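Creatinine amidohydrolase (Nostoc punctiforme PCC 73102, PDB 3NO4) is a metal-binding member of the creatininase superfamily that probably hydrolyses carbon-nitrogen bonds in linear amides, with nickel bound in this crystal. Local coordinates at residues L208-S214 / R232-G238; N127-I133 / N164-C168; V30-L34 / K117-S121; F140-Y144 / V158-V162. All blocks are in the same frame, centred on the assembly; numbering follows the deposited sequence. Where two conformers were deposited one is given.

Interaction 1 of 4, residues L208-S214 / R232-G238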
loop_
_atom_site.group_PDB
_atom_site.type_symbol
_atom_site.label_atom_id
_atom_site.label_comp_id
_atom_site.label_asym_id
_atom_site.label_seq_id
_atom_site.Cartn_x
_atom_site.Cartn_y
_atom_site.Cartn_z
ATOM N N LEU A 208 13.103 39.485 -12.442
ATOM C CA LEU A 208 13.749 38.235 -12.798
ATOM C C LEU A 208 15.219 38.576 -12.778
ATOM O O LEU A 208 15.632 39.524 -13.459
ATOM C CB LEU A 208 13.299 37.787 -14.195
ATOM C CG LEU A 208 11.793 37.499 -14.319
ATOM C CD1 LEU A 208 11.304 37.322 -15.778
ATOM C CD2 LEU A 208 11.449 36.280 -13.472
ATOM N N SER A 209 16.007 37.846 -11.982
ATOM C CA SER A 209 17.477 37.978 -12.018
ATOM C C SER A 209 17.928 37.858 -13.459
ATOM O O SER A 209 17.384 37.043 -14.203
ATOM C CB SER A 209 18.190 36.921 -11.165
ATOM O OG SER A 209 17.980 35.605 -11.678
ATOM N N PRO A 210 18.880 38.714 -13.881
ATOM C CA PRO A 210 19.251 38.738 -15.317
ATOM C C PRO A 210 19.955 37.454 -15.810
ATOM O O PRO A 210 19.801 37.095 -16.982
ATOM C CB PRO A 210 20.157 39.971 -15.425
ATOM C CG PRO A 210 20.747 40.144 -14.030
ATOM C CD PRO A 210 19.736 39.598 -13.054
ATOM N N GLU A 211 20.695 36.777 -14.916
ATOM C CA GLU A 211 21.279 35.449 -15.182
ATOM C C GLU A 211 20.314 34.408 -14.672
ATOM O O GLU A 211 19.767 34.582 -13.588
ATOM C CB GLU A 211 22.601 35.248 -14.415
ATOM C CG GLU A 211 23.630 36.359 -14.581
ATOM C CD GLU A 211 23.990 36.636 -16.040
ATOM O OE1 GLU A 211 23.950 35.694 -16.871
ATOM O OE2 GLU A 211 24.320 37.801 -16.341
ATOM N N VAL A 212 20.136 33.332 -15.429
ATOM C CA VAL A 212 19.270 32.225 -15.030
ATOM C C VAL A 212 20.027 30.891 -15.149
ATOM O O VAL A 212 20.673 30.626 -16.161
ATOM C CB VAL A 212 17.911 32.244 -15.825
ATOM C CG1 VAL A 212 18.133 32.004 -17.335
ATOM C CG2 VAL A 212 16.930 31.273 -15.220
ATOM N N ALA A 213 19.942 30.068 -14.094
ATOM C CA ALA A 213 20.572 28.742 -14.065
ATOM C C ALA A 213 20.019 27.879 -15.192
ATOM O O ALA A 213 18.821 27.899 -15.457
ATOM C CB ALA A 213 20.357 28.062 -12.715
ATOM N N SER A 214 20.909 27.177 -15.882
ATOM C CA SER A 214 20.571 26.367 -17.049
ATOM C C SER A 214 20.789 24.903 -16.693
ATOM O O SER A 214 21.134 24.575 -15.556
ATOM C CB SER A 214 21.470 26.778 -18.209
ATOM O OG SER A 214 22.835 26.536 -17.879
ATOM N N ARG A 232 13.093 28.963 -11.755
ATOM C CA ARG A 232 13.187 28.840 -13.209
ATOM C C ARG A 232 14.303 27.884 -13.602
ATOM O O ARG A 232 15.344 27.862 -12.967
ATOM C CB ARG A 232 13.529 30.186 -13.855
ATOM C CG ARG A 232 12.480 31.286 -13.729
ATOM C CD ARG A 232 12.958 32.515 -14.519
ATOM N NE ARG A 232 13.989 33.275 -13.786
ATOM C CZ ARG A 232 14.839 34.159 -14.311
ATOM N NH1 ARG A 232 14.880 34.408 -15.616
ATOM N NH2 ARG A 232 15.668 34.827 -13.504
HETATM N N MSE A 233 14.095 27.140 -14.685
HETATM C CA MSE A 233 15.163 26.403 -15.367
HETATM C C MSE A 233 15.347 26.976 -16.780
HETATM O O MSE A 233 14.566 26.702 -17.675
HETATM C CB MSE A 233 14.821 24.922 -15.445
HETATM C CG MSE A 233 14.639 24.212 -14.080
HETATM SE SE MSE A 233 13.926 22.417 -14.378
HETATM C CE MSE A 233 15.603 21.655 -15.054
ATOM N N GLY A 234 16.373 27.802 -16.939
ATOM C CA GLY A 234 16.872 28.227 -18.239
ATOM C C GLY A 234 16.052 29.265 -18.983
ATOM O O GLY A 234 16.391 29.616 -20.141
ATOM N N SER A 235 15.030 29.805 -18.317
ATOM C CA SER A 235 13.919 30.429 -18.992
ATOM C C SER A 235 13.888 31.922 -18.728
ATOM O O SER A 235 14.321 32.374 -17.644
ATOM C CB SER A 235 12.605 29.775 -18.564
ATOM O OG SER A 235 12.323 29.977 -17.207
ATOM N N ASN A 236 13.413 32.661 -19.725
ATOM C CA ASN A 236 13.078 34.061 -19.579
ATOM C C ASN A 236 11.582 34.238 -19.806
ATOM O O ASN A 236 11.153 34.686 -20.889
ATOM C CB ASN A 236 13.903 34.953 -20.510
ATOM C CG ASN A 236 13.709 36.432 -20.225
ATOM O OD1 ASN A 236 12.920 36.807 -19.359
ATOM N ND2 ASN A 236 14.411 37.276 -20.969
ATOM N N PRO A 237 10.775 33.952 -18.763
ATOM C CA PRO A 237 9.320 34.153 -18.911
ATOM C C PRO A 237 8.865 35.590 -19.103
ATOM O O PRO A 237 7.735 35.801 -19.516
ATOM C CB PRO A 237 8.735 33.538 -17.621
ATOM C CG PRO A 237 9.837 33.660 -16.636
ATOM C CD PRO A 237 11.107 33.437 -17.420
ATOM N N GLY A 238 9.739 36.564 -18.848
ATOM C CA GLY A 238 9.474 37.946 -19.177
ATOM C C GLY A 238 9.291 38.234 -20.669
ATOM O O GLY A 238 8.783 39.302 -21.008
HETATM O O HOH W 1 16.359 36.605 -17.052
#
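The guanidinium of R232 is held flat between two apolar side chains of 208-214. V212 CG2 sits over its centre, 3.7 Å from R232 CZ, while L208 CB lies across the opposite face, displaced toward the rim of the group. At the edge, R232 NH2 donates to S209 O over 2.9 Å; the bond is nearly straight (164°), runs in the guanidinium plane and meets a lone pair of the carbonyl. Water 1 shares that edge, accepting from R232 NH1 and donating to S209 O, so S209 O accepts from both the arginine and the water. The faces supply packing and the edge supplies direction, which together fix the rotation of the group. Both segments are irregular, in loops that flank helix 221-227 of the creatininase fold, and the side chain of M233, next to R232, comes within about 9 Å of the bound nickel. G234 N makes a weak backbone bond to A213 O, and L208 CD1 reaches 3.5 Å from G238 N and 4.0 Å from P237 CG. One step further out, the chain of R232 is bent at its third torsion (chi3 -78°), which turns NH1 back to S235 O at 2.9 Å in its own segment, while NE forms a salt bridge with D230. S209 OG, set between its backbone N and carbonyl carbon (chi1 65°), donates to E211 O at 2.8 Å, a bond within its own segment. Beyond these, S235 OG bonds to the backbone oxygens of H186 and A187, and N236 ND2 bonds to Q182.

Interaction 2 of 4, residues N127-I133 / N164-C168; sequences NGHGGNI and NWFMC
N127 and N164 extend alongside each other in the same direction and join through their amides. N127 CB lies 3.4 Å from N164 OD1; CG is anti to the backbone N (chi1 175°), which brings the amide within bonding distance of H129, N132 and N164. Its ND2 donates to N164 OD1 at 2.7 Å, almost straight at 170°, with the amide planes 75° apart. The other proton of ND2 goes to H129 O, 2.9 Å away. OD1 accepts from H129 N, which closes an Asx turn, and from N132 ND2, the two donors arriving from opposite faces. N127 lies where parallel strands 122-127 and 159-164 end, with a weak W165 N bond to N127 O continuing the pairing, and the chain beyond it turns into helix 132-150. There the H129 side chain comes within about 5 Å of the bound nickel. Replacing N127 by an alanine removes both amide ends, and is likely to leave N164 OD1 without this donor and the H129-N132 turn freer to shift. I133 CG1 packs 3.4 Å from N164 OD1, and F166 CZ comes 3.5 Å from G130 N. Water 2 links G128 O to W165 NE1.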
loop_
_atom_site.group_PDB
_atom_site.type_symbol
_atom_site.label_atom_id
_atom_site.label_comp_id
_atom_site.label_asym_id
_atom_site.label_seq_id
_atom_site.Cartn_x
_atom_site.Cartn_y
_atom_site.Cartn_z
ATOM N N ASN A 127 -1.794 16.655 -20.906
ATOM C CA ASN A 127 -0.933 16.915 -19.766
ATOM C C ASN A 127 -0.169 18.248 -19.910
ATOM O O ASN A 127 0.284 18.605 -20.985
ATOM C CB ASN A 127 0.020 15.741 -19.597
ATOM C CG ASN A 127 1.043 15.958 -18.503
ATOM O OD1 ASN A 127 0.709 16.372 -17.386
ATOM N ND2 ASN A 127 2.292 15.648 -18.810
ATOM N N GLY A 128 -0.029 18.954 -18.789
ATOM C CA GLY A 128 0.681 20.215 -18.712
ATOM C C GLY A 128 1.990 20.190 -17.938
ATOM O O GLY A 128 2.648 21.205 -17.889
ATOM N N HIS A 129 2.345 19.057 -17.305
ATOM C CA HIS A 129 3.491 18.957 -16.396
ATOM C C HIS A 129 4.345 17.731 -16.769
ATOM O O HIS A 129 3.895 16.601 -16.608
ATOM C CB HIS A 129 2.997 18.857 -14.928
ATOM C CG HIS A 129 4.099 18.650 -13.938
ATOM N ND1 HIS A 129 5.231 19.436 -13.922
ATOM C CD2 HIS A 129 4.254 17.738 -12.949
ATOM C CE1 HIS A 129 6.057 18.991 -12.988
ATOM N NE2 HIS A 129 5.473 17.977 -12.366
ATOM N N GLY A 130 5.540 17.980 -17.297
ATOM C CA GLY A 130 6.547 16.957 -17.633
ATOM C C GLY A 130 6.774 15.911 -16.555
ATOM O O GLY A 130 6.897 14.738 -16.866
ATOM N N GLY A 131 6.752 16.336 -15.290
ATOM C CA GLY A 131 6.950 15.453 -14.152
ATOM C C GLY A 131 5.884 14.387 -13.984
ATOM O O GLY A 131 6.141 13.395 -13.330
ATOM N N ASN A 132 4.695 14.605 -14.559
ATOM C CA ASN A 132 3.643 13.602 -14.561
ATOM C C ASN A 132 3.872 12.486 -15.565
ATOM O O ASN A 132 3.232 11.472 -15.446
ATOM C CB ASN A 132 2.258 14.165 -14.894
ATOM C CG ASN A 132 1.729 15.154 -13.892
ATOM O OD1 ASN A 132 1.988 15.068 -12.701
ATOM N ND2 ASN A 132 0.920 16.077 -14.382
ATOM N N ILE A 133 4.714 12.661 -16.571
ATOM C CA ILE A 133 4.724 11.736 -17.707
ATOM C C ILE A 133 5.036 10.294 -17.252
ATOM O O ILE A 133 4.265 9.380 -17.524
ATOM C CB ILE A 133 5.698 12.200 -18.834
ATOM C CG1 ILE A 133 5.178 13.501 -19.486
ATOM C CG2 ILE A 133 5.838 11.107 -19.912
ATOM C CD1 ILE A 133 6.202 14.160 -20.422
ATOM N N ASN A 164 1.230 15.631 -24.412
ATOM C CA ASN A 164 1.856 16.719 -23.685
ATOM C C ASN A 164 1.809 17.942 -24.575
ATOM O O ASN A 164 2.470 17.958 -25.584
ATOM C CB ASN A 164 3.282 16.333 -23.325
ATOM C CG ASN A 164 3.328 15.056 -22.520
ATOM O OD1 ASN A 164 2.801 15.020 -21.400
ATOM N ND2 ASN A 164 3.915 13.992 -23.089
ATOM N N TRP A 165 1.022 18.965 -24.203
ATOM C CA TRP A 165 0.815 20.109 -25.103
ATOM C C TRP A 165 2.117 20.807 -25.513
ATOM O O TRP A 165 2.281 21.189 -26.662
ATOM C CB TRP A 165 -0.152 21.119 -24.515
ATOM C CG TRP A 165 0.393 22.089 -23.500
ATOM C CD1 TRP A 165 0.401 21.945 -22.175
ATOM C CD2 TRP A 165 0.984 23.353 -23.779
ATOM N NE1 TRP A 165 0.939 23.052 -21.577
ATOM C CE2 TRP A 165 1.326 23.931 -22.545
ATOM C CE3 TRP A 165 1.224 24.071 -24.953
ATOM C CZ2 TRP A 165 1.910 25.213 -22.442
ATOM C CZ3 TRP A 165 1.827 25.337 -24.867
ATOM C CH2 TRP A 165 2.169 25.887 -23.610
ATOM N N PHE A 166 3.033 20.902 -24.545
ATOM C CA PHE A 166 4.392 21.498 -24.681
ATOM C C PHE A 166 5.373 20.687 -25.542
ATOM O O PHE A 166 6.464 21.199 -25.894
ATOM C CB PHE A 166 5.012 21.810 -23.292
ATOM C CG PHE A 166 5.136 20.618 -22.426
ATOM C CD1 PHE A 166 6.280 19.866 -22.447
ATOM C CD2 PHE A 166 4.084 20.226 -21.588
ATOM C CE1 PHE A 166 6.401 18.718 -21.637
ATOM C CE2 PHE A 166 4.180 19.080 -20.778
ATOM C CZ PHE A 166 5.336 18.328 -20.818
HETATM N N MSE A 167 4.989 19.448 -25.896
HETATM C CA MSE A 167 5.751 18.614 -26.850
HETATM C C MSE A 167 5.140 18.589 -28.239
HETATM O O MSE A 167 5.648 17.906 -29.096
HETATM C CB MSE A 167 5.902 17.176 -26.325
HETATM C CG MSE A 167 7.117 16.995 -25.429
HETATM SE SE MSE A 167 7.062 15.254 -24.558
HETATM C CE MSE A 167 6.796 14.061 -26.070
ATOM N N CYS A 168 4.040 19.318 -28.465
ATOM C CA CYS A 168 3.506 19.458 -29.829
ATOM C C CYS A 168 4.580 20.117 -30.717
ATOM O O CYS A 168 5.239 21.073 -30.282
ATOM C CB CYS A 168 2.246 20.306 -29.830
ATOM S SG CYS A 168 0.844 19.540 -29.058
HETATM O O HOH W 2 2.153 23.695 -18.990
#

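Interaction 3 of 4, residues V30-L34 / K117-S121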
loop_
_atom_site.group_PDB
_atom_site.type_symbol
_atom_site.label_atom_id
_atom_site.label_comp_id
_atom_site.label_asym_id
_atom_site.label_seq_id
_atom_site.Cartn_x
_atom_site.Cartn_y
_atom_site.Cartn_z
ATOM N N VAL A 30 -24.542 11.535 -20.204
ATOM C CA VAL A 30 -23.351 10.687 -20.340
ATOM C C VAL A 30 -23.681 9.305 -20.967
ATOM O O VAL A 30 -22.954 8.862 -21.848
ATOM C CB VAL A 30 -22.579 10.520 -19.041
ATOM C CG1 VAL A 30 -21.355 9.607 -19.248
ATOM C CG2 VAL A 30 -22.157 11.891 -18.517
ATOM N N GLU A 31 -24.773 8.678 -20.516
ATOM C CA GLU A 31 -25.316 7.476 -21.122
ATOM C C GLU A 31 -25.623 7.687 -22.614
ATOM O O GLU A 31 -25.225 6.865 -23.439
ATOM C CB GLU A 31 -26.578 7.028 -20.366
ATOM C CG GLU A 31 -27.190 5.714 -20.826
ATOM C CD GLU A 31 -28.409 5.329 -19.996
ATOM O OE1 GLU A 31 -29.431 6.038 -20.038
ATOM O OE2 GLU A 31 -28.338 4.320 -19.306
ATOM N N ALA A 32 -26.272 8.795 -22.961
ATOM C CA ALA A 32 -26.540 9.113 -24.375
ATOM C C ALA A 32 -25.226 9.281 -25.181
ATOM O O ALA A 32 -25.088 8.707 -26.262
ATOM C CB ALA A 32 -27.440 10.366 -24.517
ATOM N N TYR A 33 -24.257 10.007 -24.621
ATOM C CA TYR A 33 -22.919 10.173 -25.223
ATOM C C TYR A 33 -22.226 8.847 -25.506
ATOM O O TYR A 33 -21.651 8.679 -26.592
ATOM C CB TYR A 33 -22.029 11.053 -24.340
ATOM C CG TYR A 33 -20.581 11.157 -24.743
ATOM C CD1 TYR A 33 -19.634 10.204 -24.317
ATOM C CD2 TYR A 33 -20.143 12.202 -25.545
ATOM C CE1 TYR A 33 -18.300 10.303 -24.688
ATOM C CE2 TYR A 33 -18.810 12.304 -25.932
ATOM C CZ TYR A 33 -17.897 11.368 -25.505
ATOM O OH TYR A 33 -16.580 11.524 -25.877
ATOM N N LEU A 34 -22.271 7.929 -24.531
ATOM C CA LEU A 34 -21.649 6.602 -24.662
ATOM C C LEU A 34 -22.201 5.713 -25.780
ATOM O O LEU A 34 -21.524 4.771 -26.169
ATOM C CB LEU A 34 -21.651 5.829 -23.329
ATOM C CG LEU A 34 -20.635 6.346 -22.294
ATOM C CD1 LEU A 34 -20.901 5.787 -20.918
ATOM C CD2 LEU A 34 -19.225 5.980 -22.753
ATOM N N LYS A 117 -15.844 0.652 -16.307
ATOM C CA LYS A 117 -17.057 -0.121 -15.972
ATOM C C LYS A 117 -18.287 0.454 -16.663
ATOM O O LYS A 117 -19.183 -0.263 -17.006
ATOM C CB LYS A 117 -17.351 -0.169 -14.460
ATOM C CG LYS A 117 -16.517 -1.098 -13.656
ATOM C CD LYS A 117 -17.260 -1.549 -12.353
ATOM C CE LYS A 117 -17.967 -2.886 -12.502
ATOM N NZ LYS A 117 -17.743 -3.746 -11.262
ATOM N N ALA A 118 -18.328 1.764 -16.826
ATOM C CA ALA A 118 -19.424 2.447 -17.529
ATOM C C ALA A 118 -19.350 2.281 -19.047
ATOM O O ALA A 118 -20.318 2.549 -19.721
ATOM C CB ALA A 118 -19.411 3.965 -17.170
ATOM N N GLY A 119 -18.210 1.856 -19.591
ATOM C CA GLY A 119 -18.054 1.651 -21.030
ATOM C C GLY A 119 -17.065 2.576 -21.733
ATOM O O GLY A 119 -16.880 2.435 -22.949
ATOM N N PHE A 120 -16.430 3.508 -21.004
ATOM C CA PHE A 120 -15.371 4.342 -21.591
ATOM C C PHE A 120 -14.148 3.429 -21.861
ATOM O O PHE A 120 -13.821 2.542 -21.064
ATOM C CB PHE A 120 -14.970 5.521 -20.685
ATOM C CG PHE A 120 -15.964 6.617 -20.630
ATOM C CD1 PHE A 120 -15.969 7.637 -21.622
ATOM C CD2 PHE A 120 -16.915 6.671 -19.601
ATOM C CE1 PHE A 120 -16.900 8.653 -21.579
ATOM C CE2 PHE A 120 -17.855 7.709 -19.548
ATOM C CZ PHE A 120 -17.846 8.710 -20.513
ATOM N N SER A 121 -13.529 3.597 -23.020
ATOM C CA SER A 121 -12.352 2.810 -23.357
ATOM C C SER A 121 -11.177 3.571 -24.025
ATOM O O SER A 121 -10.103 2.998 -24.190
ATOM C CB SER A 121 -12.798 1.618 -24.213
ATOM O OG SER A 121 -13.187 2.047 -25.487
#
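L34 CD2 stands almost directly over the centre of the F120 ring, 3.6 Å from the centroid and only 5° off the ring normal, a CH-pi contact on one face. The evidence for close packing is the even spacing: CD2 lies between 3.7 and 4.0 Å from every one of the six ring carbons. L34 CG is anti to its carbonyl carbon (chi1 -74°), which directs the branch toward 117-121; CD1 then touches A118 O at 3.5 Å. The ring is approached from other directions too. V30 CG1 meets its edge at F120 CZ, 3.8 Å away, and Y33 CE1 comes equally near F120 CE1 at an oblique angle. No hydrogen bond crosses between the segments; the side chains meet through apolar atoms. Y33 spends its hydroxyl elsewhere, in hydrogen bonds with G39 O and I77 N, which tether the tyrosine ring beside F120.

The looser side is at the methyl of A118, whose CB is no closer than 4.4 Å to L34 CD1, and at G119, which approaches L34 CD2 only at 4.2 Å through its carbonyl carbon. This margin is where another subunit closes in: P94 of the second subunit packs on L34 and A118, and I56 of that subunit packs on V30. K117 points elsewhere, into a salt bridge with E148 of the third subunit.

G119 has a positive phi (114°) and ends helix 101-118 in a Schellman motif, the glycine-based reversal that here swings F120 against helix 27-36 just before the chain enters strand 122-127 of the parallel sheet.

Interaction 4 of 4, residues F140-Y144 / V158-V162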
loop_
_atom_site.group_PDB
_atom_site.type_symbol
_atom_site.label_atom_id
_atom_site.label_comp_id
_atom_site.label_asym_id
_atom_site.label_seq_id
_atom_site.Cartn_x
_atom_site.Cartn_y
_atom_site.Cartn_z
ATOM N N PHE A 140 -0.842 3.762 -16.206
ATOM C CA PHE A 140 -1.542 3.051 -17.287
ATOM C C PHE A 140 -1.301 1.572 -17.257
ATOM O O PHE A 140 -2.267 0.796 -17.304
ATOM C CB PHE A 140 -1.167 3.585 -18.676
ATOM C CG PHE A 140 -1.471 5.047 -18.896
ATOM C CD1 PHE A 140 -2.329 5.787 -18.069
ATOM C CD2 PHE A 140 -0.884 5.688 -19.982
ATOM C CE1 PHE A 140 -2.567 7.126 -18.310
ATOM C CE2 PHE A 140 -1.129 7.012 -20.214
ATOM C CZ PHE A 140 -1.956 7.736 -19.375
ATOM N N SER A 141 -0.012 1.189 -17.189
ATOM C CA SER A 141 0.378 -0.202 -17.075
ATOM C C SER A 141 -0.264 -0.888 -15.850
ATOM O O SER A 141 -0.841 -1.958 -15.966
ATOM C CB SER A 141 1.905 -0.337 -17.019
ATOM O OG SER A 141 2.457 0.044 -18.250
ATOM N N GLU A 142 -0.123 -0.293 -14.695
ATOM C CA GLU A 142 -0.795 -0.795 -13.469
ATOM C C GLU A 142 -2.341 -0.974 -13.673
ATOM O O GLU A 142 -2.929 -2.003 -13.282
ATOM C CB GLU A 142 -0.563 0.177 -12.326
ATOM C CG GLU A 142 -1.012 -0.353 -10.927
ATOM C CD GLU A 142 0.129 -0.637 -9.945
ATOM O OE1 GLU A 142 1.324 -0.488 -10.282
ATOM O OE2 GLU A 142 -0.198 -1.042 -8.805
ATOM N N THR A 143 -2.945 0.035 -14.305
ATOM C CA THR A 143 -4.381 0.041 -14.592
ATOM C C THR A 143 -4.786 -1.103 -15.541
ATOM O O THR A 143 -5.727 -1.823 -15.233
ATOM C CB THR A 143 -4.826 1.410 -15.071
ATOM O OG1 THR A 143 -4.598 2.319 -14.001
ATOM C CG2 THR A 143 -6.348 1.422 -15.512
ATOM N N TYR A 144 -4.046 -1.319 -16.641
ATOM C CA TYR A 144 -4.396 -2.413 -17.551
ATOM C C TYR A 144 -4.419 -3.778 -16.833
ATOM O O TYR A 144 -5.367 -4.536 -16.982
ATOM C CB TYR A 144 -3.460 -2.493 -18.789
ATOM C CG TYR A 144 -3.326 -1.219 -19.606
ATOM C CD1 TYR A 144 -4.439 -0.398 -19.873
ATOM C CD2 TYR A 144 -2.081 -0.846 -20.143
ATOM C CE1 TYR A 144 -4.311 0.793 -20.614
ATOM C CE2 TYR A 144 -1.930 0.338 -20.903
ATOM C CZ TYR A 144 -3.057 1.143 -21.147
ATOM O OH TYR A 144 -2.940 2.303 -21.859
ATOM N N VAL A 158 -9.532 -1.247 -23.358
ATOM C CA VAL A 158 -9.264 0.019 -22.661
ATOM C C VAL A 158 -7.839 0.462 -23.002
ATOM O O VAL A 158 -6.870 -0.335 -22.898
ATOM C CB VAL A 158 -9.457 -0.073 -21.138
ATOM C CG1 VAL A 158 -8.918 1.205 -20.411
ATOM C CG2 VAL A 158 -10.952 -0.331 -20.809
ATOM N N GLN A 159 -7.752 1.718 -23.436
ATOM C CA GLN A 159 -6.489 2.314 -23.873
ATOM C C GLN A 159 -6.353 3.668 -23.225
ATOM O O GLN A 159 -7.333 4.426 -23.186
ATOM C CB GLN A 159 -6.480 2.501 -25.384
ATOM C CG GLN A 159 -6.542 1.223 -26.159
ATOM C CD GLN A 159 -6.659 1.417 -27.650
ATOM O OE1 GLN A 159 -6.552 2.539 -28.167
ATOM N NE2 GLN A 159 -6.869 0.315 -28.364
ATOM N N CYS A 160 -5.156 3.951 -22.714
ATOM C CA CYS A 160 -4.816 5.265 -22.213
ATOM C C CYS A 160 -3.639 5.818 -23.000
ATOM O O CYS A 160 -2.731 5.053 -23.413
ATOM C CB CYS A 160 -4.454 5.206 -20.731
ATOM S SG CYS A 160 -5.753 4.608 -19.618
ATOM N N GLN A 161 -3.667 7.130 -23.227
ATOM C CA GLN A 161 -2.539 7.862 -23.842
ATOM C C GLN A 161 -2.424 9.220 -23.154
ATOM O O GLN A 161 -3.454 9.828 -22.780
ATOM C CB GLN A 161 -2.730 8.067 -25.357
ATOM C CG GLN A 161 -1.445 8.541 -26.109
ATOM C CD GLN A 161 -1.691 9.236 -27.434
ATOM O OE1 GLN A 161 -2.404 8.736 -28.289
ATOM N NE2 GLN A 161 -1.056 10.386 -27.617
ATOM N N VAL A 162 -1.189 9.687 -23.009
ATOM C CA VAL A 162 -0.877 11.022 -22.526
ATOM C C VAL A 162 -0.373 11.855 -23.735
ATOM O O VAL A 162 0.409 11.362 -24.574
ATOM C CB VAL A 162 0.131 10.997 -21.336
ATOM C CG1 VAL A 162 1.424 10.313 -21.732
ATOM C CG2 VAL A 162 0.380 12.456 -20.833
#
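F140 and C160 meet through the face of the phenylalanine ring. C160 CB lies over the centre of the F140 ring, 3.4 Å from the centroid and 9° off the normal, a CH-pi contact. C160 SG makes an oblique sulfur-aromatic contact with the same ring at 4.4 Å from its centroid and a longer one with Y144. At the edge of the F140 ring, V162 N comes within 3.9 Å of CE2. With F140 cut back to an alanine, a gap is likely to open over C160 CB, and the sulfur would lose the nearer of its two rings.

The single hydrogen bond between the segments is polar side chain to backbone: C160 N donates to Y144 OH at 2.9 Å, with an angle of 153° and the nitrogen lying in the plane of the tyrosine ring. Van der Waals contact adds Y144 CE1 against V158 O at 3.6 Å.

Helix 140-144 and strand 159-162 run antiparallel at 174°, their axes 9.3 Å apart, as expected for the helix of a beta-alpha-beta crossover laid on the strand that follows it. F123 and F125 of the adjacent strand 122-127 extend the apolar layer, with F125 meeting the F140 ring, while Y219 of the fourth subunit packs on Y144.

From the N terminus, interaction 3 comes first: 30-34 waits some eighty residues for 117-121, tying helix 27-36 to the end of helix 101-118. Interaction 2 then opens at 127-133 and closes at 164-168; interaction 4 falls wholly within that span, joining helix 132-150 to the strand that follows it. The two touch where N127 CB packs on V162 CG2, 3.5 Å apart. Interaction 3 meets interaction 4 through S121 O and Q159 N, 2.8 Å apart and probably hydrogen-bonded as neighbouring strands begin. Interaction 1 follows in series, linking loops around helix 221-227, its centre about 46 Å from that of interaction 3. No two loops cross.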